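Local coordinates for protein tRNA (guanine(26)-N(2))-dimethyltransferase (Pyrococcus horikoshii, PDB 2DUL) that probably dimethylates the N2 amino group of guanine 26 in tRNAs, taking both methyl groups from S-adenosyl-L-methionine, at residues Met125-Ile135 / Thr149-Leu160; Tyr211-Leu219 / Phe230-Gly240. All blocks are in the same frame, centred on the assembly; numbering follows the deposited sequence.

Contact 1 (Met125-Ile135 / Thr149-Leu160); sequences MAERHRYFHFI and TALRSAKRRGIL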
loop_
_atom_site.group_PDB
_atom_site.type_symbol
_atom_site.label_atom_id
_atom_site.label_comp_id
_atom_site.label_asym_id
_atom_site.label_seq_id
_atom_site.Cartn_x
_atom_site.Cartn_y
_atom_site.Cartn_z
ATOM N N MET A 125 14.031 7.265 -12.881
ATOM C CA MET A 125 14.406 7.299 -11.468
ATOM C C MET A 125 15.919 7.249 -11.254
ATOM O O MET A 125 16.435 7.829 -10.291
ATOM C CB MET A 125 13.705 6.166 -10.705
ATOM C CG MET A 125 12.186 6.353 -10.634
ATOM S SD MET A 125 11.366 5.192 -9.529
ATOM C CE MET A 125 11.556 3.630 -10.455
ATOM N N ALA A 126 16.633 6.571 -12.151
ATOM C CA ALA A 126 18.091 6.494 -12.053
ATOM C C ALA A 126 18.687 7.871 -12.342
ATOM O O ALA A 126 19.739 8.236 -11.802
ATOM C CB ALA A 126 18.635 5.470 -13.044
ATOM N N GLU A 127 18.017 8.631 -13.202
ATOM C CA GLU A 127 18.469 9.974 -13.554
ATOM C C GLU A 127 18.197 10.962 -12.412
ATOM O O GLU A 127 18.936 11.931 -12.232
ATOM C CB GLU A 127 17.764 10.453 -14.831
ATOM C CG GLU A 127 18.003 9.550 -16.039
ATOM C CD GLU A 127 17.374 10.079 -17.320
ATOM O OE1 GLU A 127 16.162 10.386 -17.321
ATOM O OE2 GLU A 127 18.097 10.178 -18.337
ATOM N N ARG A 128 17.141 10.712 -11.642
ATOM C CA ARG A 128 16.764 11.582 -10.525
ATOM C C ARG A 128 17.102 10.923 -9.183
ATOM O O ARG A 128 16.215 10.490 -8.441
ATOM C CB ARG A 128 15.261 11.878 -10.586
ATOM C CG ARG A 128 14.778 12.597 -11.846
ATOM C CD ARG A 128 15.132 14.081 -11.843
ATOM N NE ARG A 128 16.477 14.339 -12.344
ATOM C CZ ARG A 128 17.435 14.940 -11.646
ATOM N NH1 ARG A 128 17.202 15.348 -10.408
ATOM N NH2 ARG A 128 18.624 15.137 -12.190
ATOM N N HIS A 129 18.394 10.857 -8.882
ATOM C CA HIS A 129 18.891 10.247 -7.654
ATOM C C HIS A 129 18.593 11.120 -6.434
ATOM O O HIS A 129 18.858 12.323 -6.456
ATOM C CB HIS A 129 20.402 10.027 -7.797
ATOM C CG HIS A 129 21.027 9.299 -6.650
ATOM N ND1 HIS A 129 20.695 8.003 -6.320
ATOM C CD2 HIS A 129 21.974 9.683 -5.762
ATOM C CE1 HIS A 129 21.411 7.619 -5.278
ATOM N NE2 HIS A 129 22.194 8.619 -4.920
ATOM N N ARG A 130 18.034 10.516 -5.382
ATOM C CA ARG A 130 17.711 11.238 -4.148
ATOM C C ARG A 130 17.059 12.574 -4.491
ATOM O O ARG A 130 17.521 13.634 -4.063
ATOM C CB ARG A 130 18.992 11.484 -3.340
ATOM C CG ARG A 130 19.724 10.208 -2.944
ATOM C CD ARG A 130 18.849 9.339 -2.053
ATOM N NE ARG A 130 19.445 8.028 -1.828
ATOM C CZ ARG A 130 18.757 6.959 -1.451
ATOM N NH1 ARG A 130 19.381 5.802 -1.270
ATOM N NH2 ARG A 130 17.442 7.048 -1.259
ATOM N N TYR A 131 15.965 12.510 -5.242
ATOM C CA TYR A 131 15.290 13.714 -5.704
ATOM C C TYR A 131 13.842 13.916 -5.270
ATOM O O TYR A 131 13.439 15.037 -4.965
ATOM C CB TYR A 131 15.372 13.742 -7.233
ATOM C CG TYR A 131 14.839 14.998 -7.880
ATOM C CD1 TYR A 131 13.573 15.022 -8.476
ATOM C CD2 TYR A 131 15.604 16.163 -7.911
ATOM C CE1 TYR A 131 13.089 16.181 -9.089
ATOM C CE2 TYR A 131 15.134 17.321 -8.520
ATOM C CZ TYR A 131 13.875 17.325 -9.107
ATOM O OH TYR A 131 13.408 18.468 -9.709
ATOM N N PHE A 132 13.057 12.842 -5.246
ATOM C CA PHE A 132 11.647 12.960 -4.891
ATOM C C PHE A 132 11.286 12.806 -3.421
ATOM O O PHE A 132 11.826 11.951 -2.723
ATOM C CB PHE A 132 10.815 11.952 -5.697
ATOM C CG PHE A 132 10.936 12.116 -7.183
ATOM C CD1 PHE A 132 11.820 11.327 -7.913
ATOM C CD2 PHE A 132 10.190 13.084 -7.847
ATOM C CE1 PHE A 132 11.963 11.503 -9.289
ATOM C CE2 PHE A 132 10.323 13.270 -9.223
ATOM C CZ PHE A 132 11.213 12.479 -9.945
ATOM N N HIS A 133 10.349 13.637 -2.967
ATOM C CA HIS A 133 9.860 13.578 -1.595
ATOM C C HIS A 133 8.847 12.437 -1.519
ATOM O O HIS A 133 8.594 11.881 -0.455
ATOM C CB HIS A 133 9.183 14.899 -1.211
ATOM C CG HIS A 133 10.127 16.058 -1.131
ATOM N ND1 HIS A 133 11.128 16.136 -0.184
ATOM C CD2 HIS A 133 10.239 17.173 -1.890
ATOM C CE1 HIS A 133 11.816 17.249 -0.365
ATOM N NE2 HIS A 133 11.298 17.897 -1.394
ATOM N N PHE A 134 8.257 12.101 -2.662
ATOM C CA PHE A 134 7.286 11.016 -2.718
ATOM C C PHE A 134 7.271 10.386 -4.100
ATOM O O PHE A 134 7.277 11.083 -5.112
ATOM C CB PHE A 134 5.871 11.512 -2.380
ATOM C CG PHE A 134 4.786 10.478 -2.615
ATOM C CD1 PHE A 134 4.758 9.290 -1.884
ATOM C CD2 PHE A 134 3.806 10.684 -3.582
ATOM C CE1 PHE A 134 3.766 8.320 -2.118
ATOM C CE2 PHE A 134 2.811 9.721 -3.823
ATOM C CZ PHE A 134 2.793 8.539 -3.090
ATOM N N ILE A 135 7.275 9.060 -4.127
ATOM C CA ILE A 135 7.217 8.319 -5.380
ATOM C C ILE A 135 6.077 7.324 -5.231
ATOM O O ILE A 135 5.984 6.631 -4.220
ATOM C CB ILE A 135 8.529 7.533 -5.665
ATOM C CG1 ILE A 135 9.678 8.501 -5.957
ATOM C CG2 ILE A 135 8.322 6.593 -6.859
ATOM C CD1 ILE A 135 11.014 7.807 -6.240
ATOM N N THR A 149 15.391 0.815 -7.634
ATOM C CA THR A 149 15.689 2.137 -8.169
ATOM C C THR A 149 14.864 3.211 -7.460
ATOM O O THR A 149 15.356 4.313 -7.209
ATOM C CB THR A 149 15.440 2.194 -9.692
ATOM O OG1 THR A 149 16.185 1.148 -10.331
ATOM C CG2 THR A 149 15.906 3.539 -10.266
ATOM N N ALA A 150 13.615 2.899 -7.123
ATOM C CA ALA A 150 12.791 3.880 -6.425
ATOM C C ALA A 150 13.430 4.205 -5.074
ATOM O O ALA A 150 13.375 5.344 -4.609
ATOM C CB ALA A 150 11.378 3.341 -6.220
ATOM N N LEU A 151 14.041 3.200 -4.455
ATOM C CA LEU A 151 14.681 3.379 -3.159
ATOM C C LEU A 151 15.921 4.265 -3.238
ATOM O O LEU A 151 16.423 4.724 -2.210
ATOM C CB LEU A 151 15.035 2.020 -2.550
ATOM C CG LEU A 151 13.842 1.279 -1.945
ATOM C CD1 LEU A 151 14.213 -0.168 -1.642
ATOM C CD2 LEU A 151 13.396 2.001 -0.669
ATOM N N ARG A 152 16.413 4.499 -4.454
ATOM C CA ARG A 152 17.570 5.364 -4.663
ATOM C C ARG A 152 17.126 6.741 -5.174
ATOM O O ARG A 152 17.811 7.739 -4.959
ATOM C CB ARG A 152 18.551 4.730 -5.664
ATOM C CG ARG A 152 19.467 3.666 -5.062
ATOM C CD ARG A 152 20.424 3.066 -6.091
ATOM N NE ARG A 152 19.804 1.969 -6.831
ATOM C CZ ARG A 152 19.430 2.022 -8.103
ATOM N NH1 ARG A 152 19.611 3.125 -8.818
ATOM N NH2 ARG A 152 18.848 0.967 -8.659
ATOM N N SER A 153 15.975 6.782 -5.843
ATOM C CA SER A 153 15.425 8.020 -6.399
ATOM C C SER A 153 14.702 8.884 -5.352
ATOM O O SER A 153 14.687 10.114 -5.455
ATOM C CB SER A 153 14.459 7.685 -7.542
ATOM O OG SER A 153 14.006 8.857 -8.208
ATOM N N ALA A 154 14.086 8.248 -4.360
ATOM C CA ALA A 154 13.403 8.993 -3.305
ATOM C C ALA A 154 14.485 9.583 -2.396
ATOM O O ALA A 154 15.591 9.058 -2.349
ATOM C CB ALA A 154 12.509 8.058 -2.494
ATOM N N LYS A 155 14.169 10.673 -1.696
ATOM C CA LYS A 155 15.114 11.286 -0.748
ATOM C C LYS A 155 15.327 10.252 0.364
ATOM O O LYS A 155 14.525 9.330 0.508
ATOM C CB LYS A 155 14.521 12.552 -0.118
ATOM C CG LYS A 155 14.266 13.718 -1.063
ATOM C CD LYS A 155 15.555 14.406 -1.458
ATOM C CE LYS A 155 15.277 15.706 -2.198
ATOM N NZ LYS A 155 16.531 16.337 -2.682
ATOM N N ARG A 156 16.383 10.416 1.159
ATOM C CA ARG A 156 16.677 9.476 2.242
ATOM C C ARG A 156 15.624 9.520 3.357
ATOM O O ARG A 156 15.569 8.638 4.218
ATOM C CB ARG A 156 18.086 9.743 2.796
ATOM C CG ARG A 156 19.193 9.497 1.762
ATOM C CD ARG A 156 20.592 9.679 2.353
ATOM N NE ARG A 156 20.850 8.700 3.405
ATOM C CZ ARG A 156 21.135 7.417 3.198
ATOM N NH1 ARG A 156 21.219 6.927 1.965
ATOM N NH2 ARG A 156 21.298 6.611 4.237
ATOM N N ARG A 157 14.787 10.551 3.338
ATOM C CA ARG A 157 13.718 10.673 4.318
ATOM C C ARG A 157 12.422 10.824 3.529
ATOM O O ARG A 157 11.435 11.376 4.012
ATOM C CB ARG A 157 13.944 11.888 5.222
ATOM C CG ARG A 157 15.203 11.788 6.082
ATOM C CD ARG A 157 15.426 13.062 6.895
ATOM N NE ARG A 157 16.675 13.036 7.660
ATOM C CZ ARG A 157 17.892 12.931 7.126
ATOM N NH1 ARG A 157 18.962 12.919 7.914
ATOM N NH2 ARG A 157 18.049 12.836 5.809
ATOM N N GLY A 158 12.448 10.314 2.300
ATOM C CA GLY A 158 11.289 10.394 1.433
ATOM C C GLY A 158 10.183 9.413 1.764
ATOM O O GLY A 158 10.283 8.614 2.702
ATOM N N ILE A 159 9.117 9.475 0.977
ATOM C CA ILE A 159 7.971 8.606 1.168
ATOM C C ILE A 159 7.808 7.752 -0.070
ATOM O O ILE A 159 7.936 8.237 -1.192
ATOM C CB ILE A 159 6.678 9.416 1.359
ATOM C CG1 ILE A 159 6.835 10.355 2.554
ATOM C CG2 ILE A 159 5.498 8.473 1.533
ATOM C CD1 ILE A 159 5.803 11.456 2.592
ATOM N N LEU A 160 7.534 6.472 0.133
ATOM C CA LEU A 160 7.349 5.580 -0.992
ATOM C C LEU A 160 5.971 4.945 -0.940
ATOM O O LEU A 160 5.568 4.400 0.084
ATOM C CB LEU A 160 8.429 4.493 -0.988
ATOM C CG LEU A 160 8.551 3.586 -2.216
ATOM C CD1 LEU A 160 8.818 4.432 -3.460
ATOM C CD2 LEU A 160 9.696 2.590 -1.995
HETATM O O HOH W 1 22.405 8.237 -0.734
HETATM O O HOH W 2 15.128 17.431 -4.691
HETATM O O HOH W 3 11.817 14.076 2.341
HETATM O O HOH W 4 9.267 13.247 2.186
#

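Contact 2 (Tyr211-Leu219 / Phe230-Gly240); sequences YDLGIDVIL and FVKLKDGARKG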
loop_
_atom_site.group_PDB
_atom_site.type_symbol
_atom_site.label_atom_id
_atom_site.label_comp_id
_atom_site.label_asym_id
_atom_site.label_seq_id
_atom_site.Cartn_x
_atom_site.Cartn_y
_atom_site.Cartn_z
ATOM N N TYR A 211 21.068 0.661 1.731
ATOM C CA TYR A 211 21.347 2.082 1.532
ATOM C C TYR A 211 21.441 2.768 2.888
ATOM O O TYR A 211 21.440 3.997 2.976
ATOM C CB TYR A 211 20.222 2.718 0.716
ATOM C CG TYR A 211 20.070 2.084 -0.649
ATOM C CD1 TYR A 211 21.107 2.152 -1.581
ATOM C CD2 TYR A 211 18.912 1.388 -0.993
ATOM C CE1 TYR A 211 20.998 1.533 -2.839
ATOM C CE2 TYR A 211 18.792 0.762 -2.250
ATOM C CZ TYR A 211 19.843 0.843 -3.162
ATOM O OH TYR A 211 19.744 0.227 -4.394
ATOM N N ASP A 212 21.533 1.957 3.936
ATOM C CA ASP A 212 21.575 2.447 5.310
ATOM C C ASP A 212 20.316 3.273 5.575
ATOM O O ASP A 212 20.365 4.375 6.125
ATOM C CB ASP A 212 22.843 3.270 5.568
ATOM C CG ASP A 212 24.105 2.407 5.585
ATOM O OD1 ASP A 212 23.987 1.179 5.801
ATOM O OD2 ASP A 212 25.213 2.955 5.392
ATOM N N LEU A 213 19.183 2.712 5.158
ATOM C CA LEU A 213 17.881 3.338 5.338
ATOM C C LEU A 213 16.965 2.360 6.048
ATOM O O LEU A 213 17.045 1.154 5.825
ATOM C CB LEU A 213 17.244 3.677 3.988
ATOM C CG LEU A 213 17.907 4.715 3.088
ATOM C CD1 LEU A 213 17.179 4.732 1.745
ATOM C CD2 LEU A 213 17.869 6.096 3.762
ATOM N N GLY A 214 16.104 2.885 6.910
ATOM C CA GLY A 214 15.140 2.049 7.597
ATOM C C GLY A 214 13.787 2.541 7.119
ATOM O O GLY A 214 13.725 3.408 6.247
ATOM N N ILE A 215 12.705 1.990 7.654
ATOM C CA ILE A 215 11.381 2.451 7.272
ATOM C C ILE A 215 10.420 2.456 8.448
ATOM O O ILE A 215 10.599 1.731 9.430
ATOM C CB ILE A 215 10.716 1.565 6.166
ATOM C CG1 ILE A 215 10.471 0.152 6.705
ATOM C CG2 ILE A 215 11.575 1.544 4.906
ATOM C CD1 ILE A 215 9.488 -0.673 5.873
ATOM N N ASP A 216 9.409 3.309 8.329
ATOM C CA ASP A 216 8.326 3.406 9.292
ATOM C C ASP A 216 7.109 3.264 8.392
ATOM O O ASP A 216 7.027 3.929 7.354
ATOM C CB ASP A 216 8.274 4.773 9.972
ATOM C CG ASP A 216 9.130 4.840 11.221
ATOM O OD1 ASP A 216 9.431 3.777 11.801
ATOM O OD2 ASP A 216 9.488 5.963 11.630
ATOM N N VAL A 217 6.180 2.390 8.751
ATOM C CA VAL A 217 4.996 2.228 7.925
ATOM C C VAL A 217 4.005 3.345 8.236
ATOM O O VAL A 217 3.668 3.581 9.393
ATOM C CB VAL A 217 4.314 0.872 8.173
ATOM C CG1 VAL A 217 3.054 0.763 7.321
ATOM C CG2 VAL A 217 5.270 -0.259 7.841
ATOM N N ILE A 218 3.565 4.049 7.199
ATOM C CA ILE A 218 2.595 5.115 7.371
ATOM C C ILE A 218 1.214 4.472 7.306
ATOM O O ILE A 218 0.364 4.685 8.172
ATOM C CB ILE A 218 2.715 6.160 6.249
ATOM C CG1 ILE A 218 4.081 6.855 6.333
ATOM C CG2 ILE A 218 1.579 7.171 6.352
ATOM C CD1 ILE A 218 4.424 7.688 5.109
ATOM N N LEU A 219 1.013 3.662 6.275
ATOM C CA LEU A 219 -0.252 2.976 6.069
ATOM C C LEU A 219 -0.075 1.864 5.052
ATOM O O LEU A 219 0.456 2.088 3.969
ATOM C CB LEU A 219 -1.309 3.958 5.554
ATOM C CG LEU A 219 -2.617 3.341 5.040
ATOM C CD1 LEU A 219 -3.338 2.641 6.183
ATOM C CD2 LEU A 219 -3.493 4.426 4.436
ATOM N N PHE A 230 2.465 2.353 2.163
ATOM C CA PHE A 230 3.033 3.691 2.207
ATOM C C PHE A 230 4.068 3.670 3.326
ATOM O O PHE A 230 3.729 3.403 4.481
ATOM C CB PHE A 230 1.967 4.746 2.535
ATOM C CG PHE A 230 0.931 4.926 1.463
ATOM C CD1 PHE A 230 -0.321 4.331 1.577
ATOM C CD2 PHE A 230 1.211 5.692 0.335
ATOM C CE1 PHE A 230 -1.287 4.495 0.582
ATOM C CE2 PHE A 230 0.252 5.865 -0.670
ATOM C CZ PHE A 230 -1.000 5.265 -0.546
ATOM N N VAL A 231 5.324 3.939 2.990
ATOM C CA VAL A 231 6.376 3.940 3.996
ATOM C C VAL A 231 7.187 5.219 4.000
ATOM O O VAL A 231 7.322 5.897 2.978
ATOM C CB VAL A 231 7.343 2.736 3.811
ATOM C CG1 VAL A 231 6.570 1.435 3.929
ATOM C CG2 VAL A 231 8.045 2.821 2.472
ATOM N N LYS A 232 7.712 5.546 5.175
ATOM C CA LYS A 232 8.538 6.726 5.368
ATOM C C LYS A 232 9.964 6.223 5.544
ATOM O O LYS A 232 10.247 5.453 6.461
ATOM C CB LYS A 232 8.105 7.479 6.630
ATOM C CG LYS A 232 8.984 8.682 6.978
ATOM C CD LYS A 232 8.825 9.816 5.973
ATOM C CE LYS A 232 9.525 11.079 6.471
ATOM N NZ LYS A 232 9.396 12.224 5.534
ATOM N N LEU A 233 10.859 6.644 4.663
ATOM C CA LEU A 233 12.246 6.215 4.747
ATOM C C LEU A 233 12.940 6.899 5.927
ATOM O O LEU A 233 12.714 8.081 6.189
ATOM C CB LEU A 233 12.970 6.533 3.433
ATOM C CG LEU A 233 12.376 5.819 2.210
ATOM C CD1 LEU A 233 13.118 6.232 0.953
ATOM C CD2 LEU A 233 12.464 4.312 2.396
ATOM N N LYS A 234 13.759 6.137 6.643
ATOM C CA LYS A 234 14.502 6.646 7.792
ATOM C C LYS A 234 15.989 6.629 7.437
ATOM O O LYS A 234 16.517 5.617 6.976
ATOM C CB LYS A 234 14.230 5.768 9.014
ATOM C CG LYS A 234 12.746 5.502 9.260
ATOM C CD LYS A 234 11.967 6.794 9.500
ATOM C CE LYS A 234 12.397 7.480 10.791
ATOM N NZ LYS A 234 12.152 6.612 11.982
ATOM N N ASP A 235 16.668 7.751 7.663
ATOM C CA ASP A 235 18.077 7.875 7.308
ATOM C C ASP A 235 19.075 7.467 8.388
ATOM O O ASP A 235 19.203 8.144 9.409
ATOM C CB ASP A 235 18.361 9.315 6.873
ATOM C CG ASP A 235 19.743 9.488 6.263
ATOM O OD1 ASP A 235 20.537 8.521 6.251
ATOM O OD2 ASP A 235 20.037 10.609 5.798
ATOM N N GLY A 236 19.791 6.370 8.146
ATOM C CA GLY A 236 20.785 5.910 9.102
ATOM C C GLY A 236 20.969 4.404 9.177
ATOM O O GLY A 236 19.999 3.649 9.138
ATOM N N ALA A 237 22.222 3.970 9.294
ATOM C CA ALA A 237 22.546 2.550 9.387
ATOM C C ALA A 237 21.828 1.914 10.576
ATOM O O ALA A 237 21.251 0.833 10.460
ATOM C CB ALA A 237 24.064 2.361 9.526
ATOM N N ARG A 238 21.861 2.601 11.715
ATOM C CA ARG A 238 21.224 2.117 12.932
ATOM C C ARG A 238 19.725 1.978 12.697
ATOM O O ARG A 238 19.091 1.050 13.195
ATOM C CB ARG A 238 21.449 3.094 14.091
ATOM C CG ARG A 238 22.877 3.626 14.256
ATOM C CD ARG A 238 23.369 4.458 13.048
ATOM N NE ARG A 238 22.309 5.245 12.415
ATOM C CZ ARG A 238 21.574 6.163 13.032
ATOM N NH1 ARG A 238 20.639 6.816 12.363
ATOM N NH2 ARG A 238 21.776 6.429 14.317
ATOM N N LYS A 239 19.155 2.927 11.959
ATOM C CA LYS A 239 17.731 2.896 11.651
ATOM C C LYS A 239 17.442 1.697 10.747
ATOM O O LYS A 239 16.379 1.079 10.830
ATOM C CB LYS A 239 17.317 4.214 10.989
ATOM C CG LYS A 239 17.488 5.397 11.939
ATOM C CD LYS A 239 17.175 6.730 11.288
ATOM C CE LYS A 239 17.404 7.876 12.272
ATOM N NZ LYS A 239 17.271 9.213 11.617
ATOM N N GLY A 240 18.402 1.372 9.890
ATOM C CA GLY A 240 18.249 0.222 9.022
ATOM C C GLY A 240 18.281 -1.020 9.896
ATOM O O GLY A 240 17.473 -1.931 9.718
#

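Contact 1 (Met125-Ile135 / Thr149-Leu160)
The guanidinium of Arg130 lies between Arg152 O, over one face, and CG of Arg156, over the opposite face. At its edge Arg130 NH2 gives a hydrogen bond to Ala154 O (2.9 Å, 151° at the hydrogen), and the same nitrogen makes a weak, bent one to Leu151 O. The group thus covers carbonyls at the C-terminal end of helix 144-153, whose partial negative charge probably favours a cation there. Although CB of Arg130 points away from 149-160, a bend at chi2 (-62°) brings the guanidinium back to it. Water 1 accepts from Arg130 NE and, weakly, from Arg156 NH1, between two like charges; Arg156 also has a salt bridge to Asp235. The Phe132 ring meets Ser153 OG at its edge, CD1 to OG 3.3 Å, while Tyr131 CD1 sits over the centre of one face. Ser153 turns OG away from its own amide nitrogen (chi1 -174°) and donates to Arg128 O at 2.8 Å; its carbonyl takes Tyr131 N and Phe132 N from opposite faces. Lys155 NZ reaches Arg130 O (3.2 Å), and water 2 joins it to Tyr131 O. Phe132 pairs in parallel with Ala154, Lys155 N donating to Phe132 O; after the corner at His133 the pairing resumes at Phe134 with Ile159, where Ile159 N bonds His133 O and Ile135 N bonds Ile159 O. Strands 132-137 and 158-164, connected through helix 144-153, form a beta-alpha-beta unit of the Rossmann-like methyltransferase sheet, with strand 50-53 next to 132-137, strand 226-235 beyond 158-164, and helix 33-46 against Phe134 and Ile159.

Contact 2 (Tyr211-Leu219 / Phe230-Gly240)
Strands 213-223 and 226-235 form an antiparallel beta hairpin at one margin of the mixed central sheet, 213-223 being outermost and 226-235 lying beside strand 158-164. Gly214 with Lys234 and Asp216 with Lys232 are hydrogen-bonded pairs; the straightest bond runs from Lys232 N to Asp216 O (2.8 Å, 174°). A classic beta bulge follows: Ile218 N and Leu219 N both donate to Phe230 O from the same face of its plane, and Phe230 N returns a bond to Leu219 O (2.7 Å), which lies at the edge of the Phe230 ring. One face carries Leu213, Ile215, Val217, Val231 and Leu233, with Asp235, which has a salt bridge to Arg156, at its end. There Ile215 CG2 meets Leu233 CD2 at 3.8 Å, and Ile215 CD1 approaches Val231 CG1 at 4.1 Å. On the other face Lys234, bent at chi2, chi3 and chi4 (each near -60°), curls over Gly214, bringing NZ to Asp216 OD2 at 2.8 Å from above the carboxylate plane. A leucine in place of Lys234 would probably leave the Asp216 carboxylate without its charged mate. With no side chain, Gly214 lets helix 237-244 come close, Gly214 CA lying 3.6 Å from Lys239 O. The hairpin thus sets a mainly apolar face, packed on helix 192-209, against a mixed one, where the partly exposed Asp216 and Lys234 probably add a charged tie to the backbone pairing.

Overall arrangement
From the N terminus, the chain first passes through the early strands of the methyltransferase sheet and the helices between them. Contact 1 then closes a loop of 13 residues, which includes the first half of helix 144-153. Contact 2 opens only after contact 1 has closed and after helix 192-209; its 10 intervening residues complete the hairpin. The two are therefore in series, neither nested nor crossed, yet their centres are about 13 Å apart and they touch within one sheet. Gly158 O receives Leu233 N at 2.8 Å, and Arg157 O receives Lys232 NZ at 2.7 Å, both probable hydrogen bonds. Strand 158-164 thus joins the parallel part of the sheet to the antiparallel hairpin at one edge.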